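Long-range contacts in E3 SUMO-protein ligase SIZ2 (Saccharomyces cerevisiae, PDB 6U75), which acts as a zinc-containing E3 ligase of the PIAS family in the SUMO pathway, promoting attachment of SUMO to proteins, possibly including septins: residues T4-Y8 / V139-L145; I14-K19 / K31-V36; F82-L87 / N105-K111. The contacts are given in a common frame with arbitrary orientation. Residues are numbered along the deposited sequence.

Contact 1 (T4-Y8 / V139-L145)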
ATOM      1  N   THR A   4       3.771  -8.499  -1.178  1.00 70.31           N
ATOM      2  CA  THR A   4       4.739  -7.632  -0.519  1.00 47.57           C
ATOM      3  C   THR A   4       4.073  -6.489   0.232  1.00 47.99           C
ATOM      4  O   THR A   4       4.775  -5.663   0.824  1.00 53.84           O
ATOM      5  CB  THR A   4       5.720  -7.064  -1.549  1.00 52.18           C
ATOM      6  OG1 THR A   4       4.994  -6.584  -2.689  1.00 64.84           O
ATOM      7  CG2 THR A   4       6.714  -8.131  -1.990  1.00 52.29           C
ATOM      8  N   SER A   5       2.743  -6.428   0.225  1.00 57.47           N
ATOM      9  CA  SER A   5       2.005  -5.358   0.879  1.00 39.31           C
ATOM     10  C   SER A   5       1.784  -5.687   2.354  1.00 38.56           C
ATOM     11  O   SER A   5       1.529  -6.845   2.699  1.00 47.48           O
ATOM     12  CB  SER A   5       0.655  -5.144   0.203  1.00 38.84           C
ATOM     13  OG  SER A   5      -0.166  -4.281   0.971  1.00 46.25           O
ATOM     14  N   PRO A   6       1.875  -4.696   3.246  1.00 37.13           N
ATOM     15  CA  PRO A   6       1.597  -4.957   4.663  1.00 27.85           C
ATOM     16  C   PRO A   6       0.119  -4.952   5.011  1.00 24.76           C
ATOM     17  O   PRO A   6      -0.229  -5.289   6.151  1.00 38.49           O
ATOM     18  CB  PRO A   6       2.326  -3.809   5.369  1.00 23.42           C
ATOM     19  CG  PRO A   6       2.243  -2.684   4.398  1.00 30.71           C
ATOM     20  CD  PRO A   6       2.309  -3.305   3.021  1.00 37.02           C
ATOM     21  N   PHE A   7      -0.756  -4.587   4.075  1.00 26.54           N
ATOM     22  CA  PHE A   7      -2.177  -4.474   4.376  1.00 32.08           C
ATOM     23  C   PHE A   7      -2.901  -5.811   4.317  1.00 25.21           C
ATOM     24  O   PHE A   7      -3.990  -5.932   4.885  1.00 41.26           O
ATOM     25  CB  PHE A   7      -2.845  -3.497   3.408  1.00 26.26           C
ATOM     26  CG  PHE A   7      -2.296  -2.102   3.481  1.00 30.08           C
ATOM     27  CD1 PHE A   7      -2.556  -1.297   4.578  1.00 31.38           C
ATOM     28  CD2 PHE A   7      -1.527  -1.591   2.450  1.00 31.78           C
ATOM     29  CE1 PHE A   7      -2.054  -0.013   4.647  1.00 25.78           C
ATOM     30  CE2 PHE A   7      -1.023  -0.306   2.513  1.00 32.21           C
ATOM     31  CZ  PHE A   7      -1.286   0.483   3.614  1.00 26.26           C
ATOM     32  N   TYR A   8      -2.333  -6.807   3.643  1.00 27.32           N
ATOM     33  CA  TYR A   8      -2.958  -8.116   3.538  1.00 34.36           C
ATOM     34  C   TYR A   8      -1.870  -9.175   3.464  1.00 30.30           C
ATOM     35  O   TYR A   8      -0.813  -8.949   2.870  1.00 32.25           O
ATOM     36  CB  TYR A   8      -3.872  -8.203   2.310  1.00 29.39           C
ATOM     37  CG  TYR A   8      -3.244  -7.672   1.043  1.00 32.07           C
ATOM     38  CD1 TYR A   8      -2.360  -8.445   0.305  1.00 29.39           C
ATOM     39  CD2 TYR A   8      -3.538  -6.394   0.584  1.00 33.30           C
ATOM     40  CE1 TYR A   8      -1.784  -7.961  -0.855  1.00 46.50           C
ATOM     41  CE2 TYR A   8      -2.969  -5.902  -0.572  1.00 26.93           C
ATOM     42  CZ  TYR A   8      -2.094  -6.689  -1.288  1.00 36.55           C
ATOM     43  OH  TYR A   8      -1.521  -6.200  -2.439  1.00 49.15           O
ATOM     44  N   VAL A 139      -6.304  -9.089   6.684  1.00 32.13           N
ATOM     45  CA  VAL A 139      -6.103  -7.692   6.324  1.00 28.36           C
ATOM     46  C   VAL A 139      -5.732  -6.907   7.572  1.00 29.75           C
ATOM     47  O   VAL A 139      -6.124  -7.250   8.693  1.00 41.25           O
ATOM     48  CB  VAL A 139      -7.354  -7.091   5.646  1.00 30.32           C
ATOM     49  CG1 VAL A 139      -7.722  -7.889   4.403  1.00 33.39           C
ATOM     50  CG2 VAL A 139      -8.524  -7.032   6.621  1.00 43.47           C
ATOM     51  N   PHE A 140      -4.967  -5.837   7.372  1.00 26.47           N
ATOM     52  CA  PHE A 140      -4.531  -4.961   8.449  1.00 36.06           C
ATOM     53  C   PHE A 140      -4.813  -3.517   8.062  1.00 30.77           C
ATOM     54  O   PHE A 140      -4.561  -3.111   6.923  1.00 42.00           O
ATOM     55  CB  PHE A 140      -3.039  -5.139   8.744  1.00 36.84           C
ATOM     56  CG  PHE A 140      -2.649  -6.555   9.051  1.00 33.61           C
ATOM     57  CD1 PHE A 140      -2.646  -7.020  10.353  1.00 37.04           C
ATOM     58  CD2 PHE A 140      -2.284  -7.421   8.034  1.00 37.04           C
ATOM     59  CE1 PHE A 140      -2.286  -8.322  10.638  1.00 28.90           C
ATOM     60  CE2 PHE A 140      -1.924  -8.724   8.312  1.00 33.36           C
ATOM     61  CZ  PHE A 140      -1.925  -9.175   9.615  1.00 34.27           C
ATOM     62  N   SER A 141      -5.331  -2.752   9.009  1.00 33.83           N
ATOM     63  CA  SER A 141      -5.683  -1.367   8.749  1.00 33.26           C
ATOM     64  C   SER A 141      -4.489  -0.456   8.986  1.00 33.49           C
ATOM     65  O   SER A 141      -3.519  -0.839   9.649  1.00 29.92           O
ATOM     66  CB  SER A 141      -6.839  -0.941   9.647  1.00 25.74           C
ATOM     67  OG  SER A 141      -6.397  -0.754  10.979  1.00 32.77           O
ATOM     68  N   PRO A 142      -4.528   0.768   8.452  1.00 28.65           N
ATOM     69  CA  PRO A 142      -3.418   1.702   8.694  1.00 25.46           C
ATOM     70  C   PRO A 142      -3.128   1.947  10.164  1.00 27.85           C
ATOM     71  O   PRO A 142      -1.973   2.211  10.514  1.00 32.11           O
ATOM     72  CB  PRO A 142      -3.886   2.983   7.989  1.00 26.75           C
ATOM     73  CG  PRO A 142      -4.797   2.504   6.913  1.00 25.73           C
ATOM     74  CD  PRO A 142      -5.492   1.294   7.469  1.00 26.45           C
ATOM     75  N   GLU A 143      -4.132   1.869  11.042  1.00 30.71           N
ATOM     76  CA  GLU A 143      -3.895   2.162  12.454  1.00 25.78           C
ATOM     77  C   GLU A 143      -3.045   1.081  13.113  1.00 29.65           C
ATOM     78  O   GLU A 143      -2.121   1.388  13.877  1.00 47.64           O
ATOM     79  CB  GLU A 143      -5.227   2.321  13.186  1.00 40.87           C
ATOM     80  CG  GLU A 143      -6.028   3.542  12.762  1.00 42.83           C
ATOM     81  CD  GLU A 143      -7.399   3.594  13.410  1.00 70.21           C
ATOM     82  OE1 GLU A 143      -8.079   2.545  13.450  1.00 74.94           O
ATOM     83  OE2 GLU A 143      -7.796   4.679  13.887  1.00 66.92           O
ATOM     84  N   ALA A 144      -3.341  -0.190  12.835  1.00 26.62           N
ATOM     85  CA  ALA A 144      -2.519  -1.271  13.370  1.00 25.95           C
ATOM     86  C   ALA A 144      -1.089  -1.184  12.848  1.00 31.38           C
ATOM     87  O   ALA A 144      -0.127  -1.404  13.597  1.00 47.63           O
ATOM     88  CB  ALA A 144      -3.139  -2.620  13.015  1.00 32.89           C
ATOM     89  N   LEU A 145      -0.930  -0.874  11.561  1.00 26.37           N
ATOM     90  CA  LEU A 145       0.409  -0.727  11.001  1.00 28.33           C
ATOM     91  C   LEU A 145       1.142   0.448  11.637  1.00 34.15           C
ATOM     92  O   LEU A 145       2.358   0.388  11.858  1.00 32.60           O
ATOM     93  CB  LEU A 145       0.316  -0.557   9.485  1.00 36.25           C
ATOM     94  CG  LEU A 145      -0.352  -1.716   8.737  1.00 26.11           C
ATOM     95  CD1 LEU A 145      -0.527  -1.375   7.268  1.00 32.75           C
ATOM     96  CD2 LEU A 145       0.449  -3.002   8.892  1.00 26.79           C
TER
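Before strand 8-10 begins, Ser5 forms an ST turn: its OG accepts a hydrogen bond from Phe7 N at 3.2 Å. Pro6 follows, with its CB 4.1 Å from Leu145 CD2 and its carbonyl O 3.5 Å from Phe140 CD2. Phe7 makes the main link. Its O receives a hydrogen bond from Phe140 N (2.7 Å) and lies 3.1 Å from Val139 CA in a CA-H...O contact, while its ring brings CE1 to 3.3 Å from Leu145 CD1, very tight packing, and to 4.4 Å from Pro142 CG. Here strand 130-139 gives way to helix 142-150, with Ser141 at the N-cap; Pro142 and Leu145 pack on Leu215 of helix 211-218 and Pro6 on Trp224 and Phe235, consistent with an interface between the PINIT domain and the SP-RING part. Tyr8 then enters the sheet as an antiparallel, non-hydrogen-bonded partner of Val139 (CA to CA 4.2 Å). Their side chains share one face, Tyr8 CB 4.4 Å from Val139 CG1, and the Tyr8 ring meets Phe55 edge-to-face.

Contact 2 (I14-K19 / K31-V36)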
ATOM      1  N   ILE A  14      -7.322 -20.298  -2.741  1.00 38.45           N
ATOM      2  CA  ILE A  14      -8.570 -20.983  -3.084  1.00 35.00           C
ATOM      3  C   ILE A  14      -8.320 -21.873  -4.300  1.00 37.36           C
ATOM      4  O   ILE A  14      -7.840 -21.375  -5.330  1.00 41.25           O
ATOM      5  CB  ILE A  14      -9.681 -19.975  -3.360  1.00 31.56           C
ATOM      6  CG1 ILE A  14     -10.083 -19.250  -2.071  1.00 31.08           C
ATOM      7  CG2 ILE A  14     -10.888 -20.669  -3.977  1.00 32.88           C
ATOM      8  CD1 ILE A  14     -10.774 -20.131  -1.041  1.00 42.77           C
ATOM      9  N   PRO A  15      -8.622 -23.167  -4.229  1.00 36.91           N
ATOM     10  CA  PRO A  15      -8.398 -24.036  -5.386  1.00 44.33           C
ATOM     11  C   PRO A  15      -9.456 -23.832  -6.457  1.00 48.25           C
ATOM     12  O   PRO A  15     -10.597 -23.455  -6.183  1.00 54.03           O
ATOM     13  CB  PRO A  15      -8.483 -25.444  -4.786  1.00 50.94           C
ATOM     14  CG  PRO A  15      -9.417 -25.293  -3.640  1.00 36.86           C
ATOM     15  CD  PRO A  15      -9.184 -23.911  -3.086  1.00 43.78           C
ATOM     16  N   ASP A  16      -9.052 -24.088  -7.700  1.00 57.74           N
ATOM     17  CA  ASP A  16      -9.931 -23.973  -8.860  1.00 46.31           C
ATOM     18  C   ASP A  16     -10.429 -22.549  -9.068  1.00 41.69           C
ATOM     19  O   ASP A  16     -11.463 -22.337  -9.709  1.00 44.20           O
ATOM     20  CB  ASP A  16     -11.123 -24.930  -8.745  1.00 54.85           C
ATOM     21  CG  ASP A  16     -10.700 -26.356  -8.446  1.00 68.02           C
ATOM     22  OD1 ASP A  16      -9.578 -26.743  -8.840  1.00 62.23           O
ATOM     23  OD2 ASP A  16     -11.488 -27.090  -7.815  1.00 81.36           O
ATOM     24  N   ALA A  17      -9.711 -21.560  -8.531  1.00 49.89           N
ATOM     25  CA  ALA A  17     -10.049 -20.152  -8.710  1.00 34.74           C
ATOM     26  C   ALA A  17      -8.954 -19.401  -9.457  1.00 38.60           C
ATOM     27  O   ALA A  17      -8.833 -18.180  -9.315  1.00 49.12           O
ATOM     28  CB  ALA A  17     -10.321 -19.486  -7.360  1.00 54.09           C
ATOM     29  N   ASN A  18      -8.151 -20.106 -10.244  1.00 40.62           N
ATOM     30  CA  ASN A  18      -7.112 -19.500 -11.060  1.00 32.62           C
ATOM     31  C   ASN A  18      -7.600 -19.367 -12.496  1.00 42.87           C
ATOM     32  O   ASN A  18      -8.496 -20.090 -12.939  1.00 44.20           O
ATOM     33  CB  ASN A  18      -5.831 -20.336 -11.020  1.00 42.73           C
ATOM     34  CG  ASN A  18      -5.365 -20.619  -9.608  1.00 56.69           C
ATOM     35  OD1 ASN A  18      -4.593 -19.853  -9.033  1.00 71.25           O
ATOM     36  ND2 ASN A  18      -5.836 -21.724  -9.038  1.00 53.34           N
ATOM     37  N   LYS A  19      -7.004 -18.427 -13.227  1.00 39.46           N
ATOM     38  CA  LYS A  19      -7.365 -18.280 -14.629  1.00 32.90           C
ATOM     39  C   LYS A  19      -6.287 -17.498 -15.364  1.00 33.09           C
ATOM     40  O   LYS A  19      -5.741 -16.529 -14.837  1.00 28.73           O
ATOM     41  CB  LYS A  19      -8.722 -17.578 -14.783  1.00 40.24           C
ATOM     42  CG  LYS A  19      -9.358 -17.749 -16.160  1.00 48.01           C
ATOM     43  CD  LYS A  19      -9.785 -19.192 -16.407  1.00 49.62           C
ATOM     44  CE  LYS A  19     -10.325 -19.392 -17.816  1.00 58.46           C
ATOM     45  NZ  LYS A  19     -11.789 -19.146 -17.905  1.00 65.32           N
ATOM     46  N   LYS A  31     -15.011 -15.741 -18.202  1.00 40.87           N
ATOM     47  CA  LYS A  31     -15.838 -16.250 -17.119  1.00 42.36           C
ATOM     48  C   LYS A  31     -15.053 -17.237 -16.267  1.00 40.13           C
ATOM     49  O   LYS A  31     -14.190 -17.966 -16.766  1.00 40.47           O
ATOM     50  CB  LYS A  31     -17.096 -16.926 -17.672  1.00 41.68           C
ATOM     51  CG  LYS A  31     -18.011 -15.987 -18.437  1.00 38.02           C
ATOM     52  CD  LYS A  31     -19.102 -16.748 -19.172  1.00 54.70           C
ATOM     53  CE  LYS A  31     -20.388 -15.941 -19.243  1.00 57.32           C
ATOM     54  NZ  LYS A  31     -21.454 -16.656 -19.998  1.00 79.72           N
ATOM     55  N   MET A  32     -15.362 -17.256 -14.970  1.00 43.66           N
ATOM     56  CA  MET A  32     -14.735 -18.181 -14.033  1.00 40.58           C
ATOM     57  C   MET A  32     -15.799 -18.737 -13.102  1.00 36.45           C
ATOM     58  O   MET A  32     -16.507 -17.972 -12.441  1.00 40.92           O
ATOM     59  CB  MET A  32     -13.640 -17.490 -13.216  1.00 44.78           C
ATOM     60  CG  MET A  32     -12.509 -16.904 -14.039  1.00 50.68           C
ATOM     61  SD  MET A  32     -11.320 -16.009 -13.017  1.00 79.71           S
ATOM     62  CE  MET A  32     -10.876 -17.266 -11.817  1.00 34.64           C
ATOM     63  N   LYS A  33     -15.906 -20.059 -13.044  1.00 42.00           N
ATOM     64  CA  LYS A  33     -16.742 -20.732 -12.061  1.00 49.59           C
ATOM     65  C   LYS A  33     -15.855 -21.309 -10.968  1.00 50.04           C
ATOM     66  O   LYS A  33     -14.814 -21.910 -11.256  1.00 46.38           O
ATOM     67  CB  LYS A  33     -17.563 -21.857 -12.697  1.00 52.09           C
ATOM     68  CG  LYS A  33     -18.014 -21.604 -14.128  1.00 66.33           C
ATOM     69  CD  LYS A  33     -19.097 -22.594 -14.562  1.00 61.95           C
ATOM     70  CE  LYS A  33     -18.615 -24.044 -14.546  1.00 53.52           C
ATOM     71  NZ  LYS A  33     -17.567 -24.316 -15.570  1.00 63.70           N
ATOM     72  N   PHE A  34     -16.260 -21.123  -9.714  1.00 45.85           N
ATOM     73  CA  PHE A  34     -15.582 -21.825  -8.632  1.00 40.58           C
ATOM     74  C   PHE A  34     -16.465 -21.835  -7.394  1.00 38.97           C
ATOM     75  O   PHE A  34     -17.362 -21.003  -7.235  1.00 37.20           O
ATOM     76  CB  PHE A  34     -14.213 -21.207  -8.318  1.00 35.00           C
ATOM     77  CG  PHE A  34     -14.278 -19.804  -7.793  1.00 42.46           C
ATOM     78  CD1 PHE A  34     -14.421 -19.563  -6.436  1.00 39.01           C
ATOM     79  CD2 PHE A  34     -14.173 -18.724  -8.653  1.00 46.17           C
ATOM     80  CE1 PHE A  34     -14.473 -18.271  -5.950  1.00 33.25           C
ATOM     81  CE2 PHE A  34     -14.223 -17.430  -8.173  1.00 44.39           C
ATOM     82  CZ  PHE A  34     -14.373 -17.203  -6.819  1.00 46.06           C
ATOM     83  N   LYS A  35     -16.197 -22.807  -6.528  1.00 37.37           N
ATOM     84  CA  LYS A  35     -16.881 -22.961  -5.255  1.00 36.36           C
ATOM     85  C   LYS A  35     -15.912 -22.670  -4.120  1.00 25.83           C
ATOM     86  O   LYS A  35     -14.697 -22.842  -4.259  1.00 31.15           O
ATOM     87  CB  LYS A  35     -17.449 -24.377  -5.105  1.00 41.32           C
ATOM     88  CG  LYS A  35     -18.376 -24.793  -6.236  1.00 49.73           C
ATOM     89  CD  LYS A  35     -18.697 -26.282  -6.200  1.00 46.23           C
ATOM     90  CE  LYS A  35     -19.827 -26.601  -5.233  1.00 50.25           C
ATOM     91  NZ  LYS A  35     -21.130 -26.052  -5.700  1.00 49.29           N
ATOM     92  N   VAL A  36     -16.459 -22.222  -2.995  1.00 26.55           N
ATOM     93  CA  VAL A  36     -15.692 -21.979  -1.780  1.00 25.70           C
ATOM     94  C   VAL A  36     -16.208 -22.951  -0.730  1.00 31.38           C
ATOM     95  O   VAL A  36     -17.334 -22.807  -0.238  1.00 33.79           O
ATOM     96  CB  VAL A  36     -15.806 -20.527  -1.302  1.00 38.25           C
ATOM     97  CG1 VAL A  36     -15.091 -20.348   0.030  1.00 37.05           C
ATOM     98  CG2 VAL A  36     -15.231 -19.584  -2.352  1.00 27.41           C
TER
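A bulging type II turn, Ile14 to Ala17, lies over one face of the 31-36 segment, where Met32 and Phe34 rise toward it while Lys31 and Lys33 point away. The small Ala17 methyl fits against the broad face of Phe34: its CB stands 4.1 Å from the ring centroid, a CH-pi contact close to the ring normal. Ile14 fills the space beside it, with CG2 4.4 Å from Phe34 CD1 and CD1 4.5 Å from Val36 CG1. Met32 is the second projection, filling the hollow beside Ala17 and Lys19: its tip CE comes to 3.4 Å from Ala17 O and its SD to 3.5 Å from Lys19 CB. Lys19 runs past Met32, and its NZ reaches Lys31 O at 2.9 Å in a weak hydrogen bond. These segments belong to two different sheets of the PINIT domain: 14-19 pairs with strand 130-139 and strand 28-34 with strand 117-123, while helix 38-46 covers the Ile14 and Val36 end through Asn40 and His41.

Contact 3 (F82-L87 / N105-K111)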
ATOM      1  N   PHE A  82     -19.120 -10.126  -9.857  1.00 38.16           N
ATOM      2  CA  PHE A  82     -19.087 -11.327  -9.030  1.00 37.50           C
ATOM      3  C   PHE A  82     -20.508 -11.625  -8.569  1.00 39.51           C
ATOM      4  O   PHE A  82     -21.068 -10.889  -7.749  1.00 53.71           O
ATOM      5  CB  PHE A  82     -18.140 -11.146  -7.845  1.00 43.74           C
ATOM      6  CG  PHE A  82     -17.854 -12.416  -7.097  1.00 38.91           C
ATOM      7  CD1 PHE A  82     -17.109 -13.426  -7.680  1.00 42.64           C
ATOM      8  CD2 PHE A  82     -18.326 -12.599  -5.808  1.00 41.27           C
ATOM      9  CE1 PHE A  82     -16.844 -14.596  -6.997  1.00 32.81           C
ATOM     10  CE2 PHE A  82     -18.063 -13.767  -5.118  1.00 46.39           C
ATOM     11  CZ  PHE A  82     -17.320 -14.767  -5.714  1.00 39.31           C
ATOM     12  N   ASN A  83     -21.089 -12.697  -9.104  1.00 44.47           N
ATOM     13  CA  ASN A  83     -22.447 -13.110  -8.751  1.00 46.47           C
ATOM     14  C   ASN A  83     -23.460 -12.016  -9.079  1.00 40.06           C
ATOM     15  O   ASN A  83     -24.362 -11.720  -8.292  1.00 43.48           O
ATOM     16  CB  ASN A  83     -22.531 -13.509  -7.276  1.00 43.82           C
ATOM     17  CG  ASN A  83     -21.719 -14.750  -6.962  1.00 52.45           C
ATOM     18  OD1 ASN A  83     -21.679 -15.696  -7.750  1.00 50.22           O
ATOM     19  ND2 ASN A  83     -21.064 -14.754  -5.807  1.00 43.06           N
ATOM     20  N   GLY A  84     -23.312 -11.406 -10.256  1.00 48.30           N
ATOM     21  CA  GLY A  84     -24.229 -10.390 -10.722  1.00 47.68           C
ATOM     22  C   GLY A  84     -23.953  -8.989 -10.223  1.00 50.36           C
ATOM     23  O   GLY A  84     -24.350  -8.023 -10.885  1.00 47.32           O
ATOM     24  N   THR A  85     -23.287  -8.843  -9.081  1.00 44.08           N
ATOM     25  CA  THR A  85     -22.995  -7.535  -8.511  1.00 36.37           C
ATOM     26  C   THR A  85     -21.661  -7.025  -9.041  1.00 48.30           C
ATOM     27  O   THR A  85     -20.640  -7.711  -8.935  1.00 51.22           O
ATOM     28  CB  THR A  85     -22.960  -7.612  -6.984  1.00 43.73           C
ATOM     29  OG1 THR A  85     -24.253  -7.984  -6.489  1.00 60.50           O
ATOM     30  CG2 THR A  85     -22.552  -6.274  -6.382  1.00 34.96           C
ATOM     31  N   LYS A  86     -21.674  -5.824  -9.614  1.00 40.96           N
ATOM     32  CA  LYS A  86     -20.436  -5.209 -10.068  1.00 40.41           C
ATOM     33  C   LYS A  86     -19.563  -4.845  -8.874  1.00 43.11           C
ATOM     34  O   LYS A  86     -20.053  -4.465  -7.808  1.00 54.32           O
ATOM     35  CB  LYS A  86     -20.726  -3.959 -10.901  1.00 38.19           C
ATOM     36  CG  LYS A  86     -19.474  -3.228 -11.377  1.00 44.60           C
ATOM     37  CD  LYS A  86     -19.812  -1.966 -12.158  1.00 56.95           C
ATOM     38  CE  LYS A  86     -18.557  -1.159 -12.465  1.00 53.20           C
ATOM     39  NZ  LYS A  86     -18.859   0.146 -13.117  1.00 52.12           N
ATOM     40  N   LEU A  87     -18.252  -4.968  -9.064  1.00 49.84           N
ATOM     41  CA  LEU A  87     -17.284  -4.616  -8.034  1.00 54.72           C
ATOM     42  C   LEU A  87     -16.851  -3.169  -8.235  1.00 58.96           C
ATOM     43  O   LEU A  87     -16.223  -2.837  -9.247  1.00 46.87           O
ATOM     44  CB  LEU A  87     -16.078  -5.551  -8.080  1.00 50.96           C
ATOM     45  CG  LEU A  87     -16.364  -7.025  -7.792  1.00 50.90           C
ATOM     46  CD1 LEU A  87     -15.102  -7.852  -7.957  1.00 50.21           C
ATOM     47  CD2 LEU A  87     -16.942  -7.203  -6.396  1.00 42.25           C
ATOM     48  N   ASN A 105     -12.320  -7.172  -3.178  1.00 33.80           N
ATOM     49  CA  ASN A 105     -12.894  -7.886  -2.043  1.00 30.94           C
ATOM     50  C   ASN A 105     -14.169  -8.588  -2.494  1.00 29.10           C
ATOM     51  O   ASN A 105     -15.172  -7.935  -2.797  1.00 43.34           O
ATOM     52  CB  ASN A 105     -13.175  -6.925  -0.891  1.00 34.09           C
ATOM     53  CG  ASN A 105     -13.730  -7.627   0.334  1.00 36.88           C
ATOM     54  OD1 ASN A 105     -13.506  -8.820   0.535  1.00 36.89           O
ATOM     55  ND2 ASN A 105     -14.459  -6.887   1.160  1.00 45.53           N
ATOM     56  N   LEU A 106     -14.133  -9.918  -2.534  1.00 26.72           N
ATOM     57  CA  LEU A 106     -15.283 -10.727  -2.911  1.00 26.07           C
ATOM     58  C   LEU A 106     -16.084 -11.216  -1.710  1.00 37.37           C
ATOM     59  O   LEU A 106     -17.106 -11.885  -1.895  1.00 46.46           O
ATOM     60  CB  LEU A 106     -14.825 -11.938  -3.732  1.00 35.95           C
ATOM     61  CG  LEU A 106     -13.897 -11.666  -4.918  1.00 30.28           C
ATOM     62  CD1 LEU A 106     -13.406 -12.977  -5.507  1.00 26.94           C
ATOM     63  CD2 LEU A 106     -14.594 -10.829  -5.980  1.00 37.35           C
ATOM     64  N   THR A 107     -15.653 -10.891  -0.491  1.00 39.95           N
ATOM     65  CA  THR A 107     -16.257 -11.491   0.697  1.00 37.52           C
ATOM     66  C   THR A 107     -17.755 -11.238   0.802  1.00 41.69           C
ATOM     67  O   THR A 107     -18.510 -12.208   0.988  1.00 36.81           O
ATOM     68  CB  THR A 107     -15.533 -10.982   1.948  1.00 41.45           C
ATOM     69  OG1 THR A 107     -14.116 -11.073   1.758  1.00 47.86           O
ATOM     70  CG2 THR A 107     -15.929 -11.807   3.166  1.00 44.44           C
ATOM     71  N   PRO A 108     -18.254 -10.000   0.702  1.00 51.96           N
ATOM     72  CA  PRO A 108     -19.682  -9.770   0.980  1.00 51.07           C
ATOM     73  C   PRO A 108     -20.619 -10.344  -0.069  1.00 45.87           C
ATOM     74  O   PRO A 108     -21.802 -10.545   0.232  1.00 44.63           O
ATOM     75  CB  PRO A 108     -19.786  -8.241   1.039  1.00 42.49           C
ATOM     76  CG  PRO A 108     -18.677  -7.761   0.181  1.00 46.07           C
ATOM     77  CD  PRO A 108     -17.557  -8.753   0.341  1.00 49.00           C
ATOM     78  N   TYR A 109     -20.139 -10.616  -1.282  1.00 41.71           N
ATOM     79  CA  TYR A 109     -20.986 -11.092  -2.366  1.00 42.03           C
ATOM     80  C   TYR A 109     -20.854 -12.594  -2.593  1.00 39.65           C
ATOM     81  O   TYR A 109     -21.281 -13.098  -3.637  1.00 45.23           O
ATOM     82  CB  TYR A 109     -20.660 -10.326  -3.648  1.00 38.05           C
ATOM     83  CG  TYR A 109     -20.443  -8.847  -3.412  1.00 42.61           C
ATOM     84  CD1 TYR A 109     -21.492  -8.024  -3.024  1.00 53.24           C
ATOM     85  CD2 TYR A 109     -19.188  -8.276  -3.569  1.00 42.99           C
ATOM     86  CE1 TYR A 109     -21.297  -6.673  -2.800  1.00 52.39           C
ATOM     87  CE2 TYR A 109     -18.983  -6.926  -3.349  1.00 51.40           C
ATOM     88  CZ  TYR A 109     -20.041  -6.131  -2.964  1.00 55.21           C
ATOM     89  OH  TYR A 109     -19.840  -4.788  -2.746  1.00 71.83           O
ATOM     90  N   LEU A 110     -20.282 -13.317  -1.635  1.00 44.14           N
ATOM     91  CA  LEU A 110     -20.121 -14.758  -1.757  1.00 37.66           C
ATOM     92  C   LEU A 110     -21.442 -15.476  -1.513  1.00 32.12           C
ATOM     93  O   LEU A 110     -22.272 -15.043  -0.708  1.00 48.41           O
ATOM     94  CB  LEU A 110     -19.077 -15.268  -0.761  1.00 39.91           C
ATOM     95  CG  LEU A 110     -17.735 -15.740  -1.325  1.00 47.59           C
ATOM     96  CD1 LEU A 110     -16.819 -16.163  -0.189  1.00 32.94           C
ATOM     97  CD2 LEU A 110     -17.923 -16.882  -2.312  1.00 50.50           C
ATOM     98  N   LYS A 111     -21.627 -16.588  -2.216  1.00 36.27           N
ATOM     99  CA  LYS A 111     -22.788 -17.446  -2.041  1.00 51.54           C
ATOM    100  C   LYS A 111     -22.453 -18.597  -1.098  1.00 47.14           C
ATOM    101  O   LYS A 111     -21.290 -18.874  -0.797  1.00 43.85           O
ATOM    102  CB  LYS A 111     -23.270 -17.981  -3.394  1.00 43.26           C
ATOM    103  CG  LYS A 111     -23.668 -16.897  -4.389  1.00 60.52           C
ATOM    104  CD  LYS A 111     -24.872 -16.094  -3.903  1.00 71.02           C
ATOM    105  CE  LYS A 111     -24.675 -14.599  -4.114  1.00 60.30           C
ATOM    106  NZ  LYS A 111     -25.590 -13.794  -3.258  1.00 66.61           N
TER
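A tight type I' hairpin in the PINIT domain, Phe82 to Thr85, joins strands 79-82 and 85-86 and packs against the irregular chain that follows strand 104-105. Asn83 and Gly84 occupy the turn corners with positive phi, and reciprocal backbone bonds close it: Phe82 N to Thr85 O at 3.0 Å and Thr85 N to Phe82 O at 3.3 Å. Asn83 sends ND2 to Tyr109 O, a 2.7 Å hydrogen bond. Its side chain also bonds to Asn117 and His118, and Lys111 N shares Asn117 OD1, so the turn, the 105-111 segment and strand 117-123 are tied by one polar network. The rest is apolar. Phe82 carries Leu106 CD2 over its ring face in a CH-pi contact, 4.1 Å from the centroid, with Leu110 CD2 at its edge, 4.1 Å from Phe82 CZ. Leu87 extends the patch, its CD1 3.6 Å from Leu106 CD2 and its CD2 3.7 Å from Tyr109 CE2. Tyr109 lays its ring along the hairpin, one face covered by Thr85 CG2 at 4.1 Å from the centroid in a second CH-pi contact. The 105-111 segment is shaped by an Asx turn, in which Asn105 OD1 accepts from Thr107 N (3.2 Å); Thr107 OG1 is an additional donor to the same Asn105 OD1 (2.6 Å). Phe82 and Tyr109, with the leucines around them, supply the bulk of the apolar packing, whereas the amide of Asn83 satisfies a backbone carbonyl in the irregular chain after strand 104-105, a directional link consistent with setting, alongside that packing, the position of the loop on the hairpin.

Contacts 2 and 3 belong to one packed region of the PINIT domain, their centres 13 Å apart. They touch directly: Phe34 CZ lies 3.6 Å from Phe82 CE1, and Val36 CG2 lies 3.8 Å from Leu110 CD2, so the apolar clusters of the two contacts merge on the sheet containing strands 28-34 and 79-82. Contact 1 touches neither: its centre is 26 Å from that of contact 2 and 22 Å from that of contact 3, with nearest atoms about 13 Å and about 7 Å away. Along the chain it closes a loop within which both are nested. Of the three, contact 1 packs on residues of the predicted SP-RING-type finger (172-257), which contains the zinc site of Cys203, His205, Cys226 and Cys229.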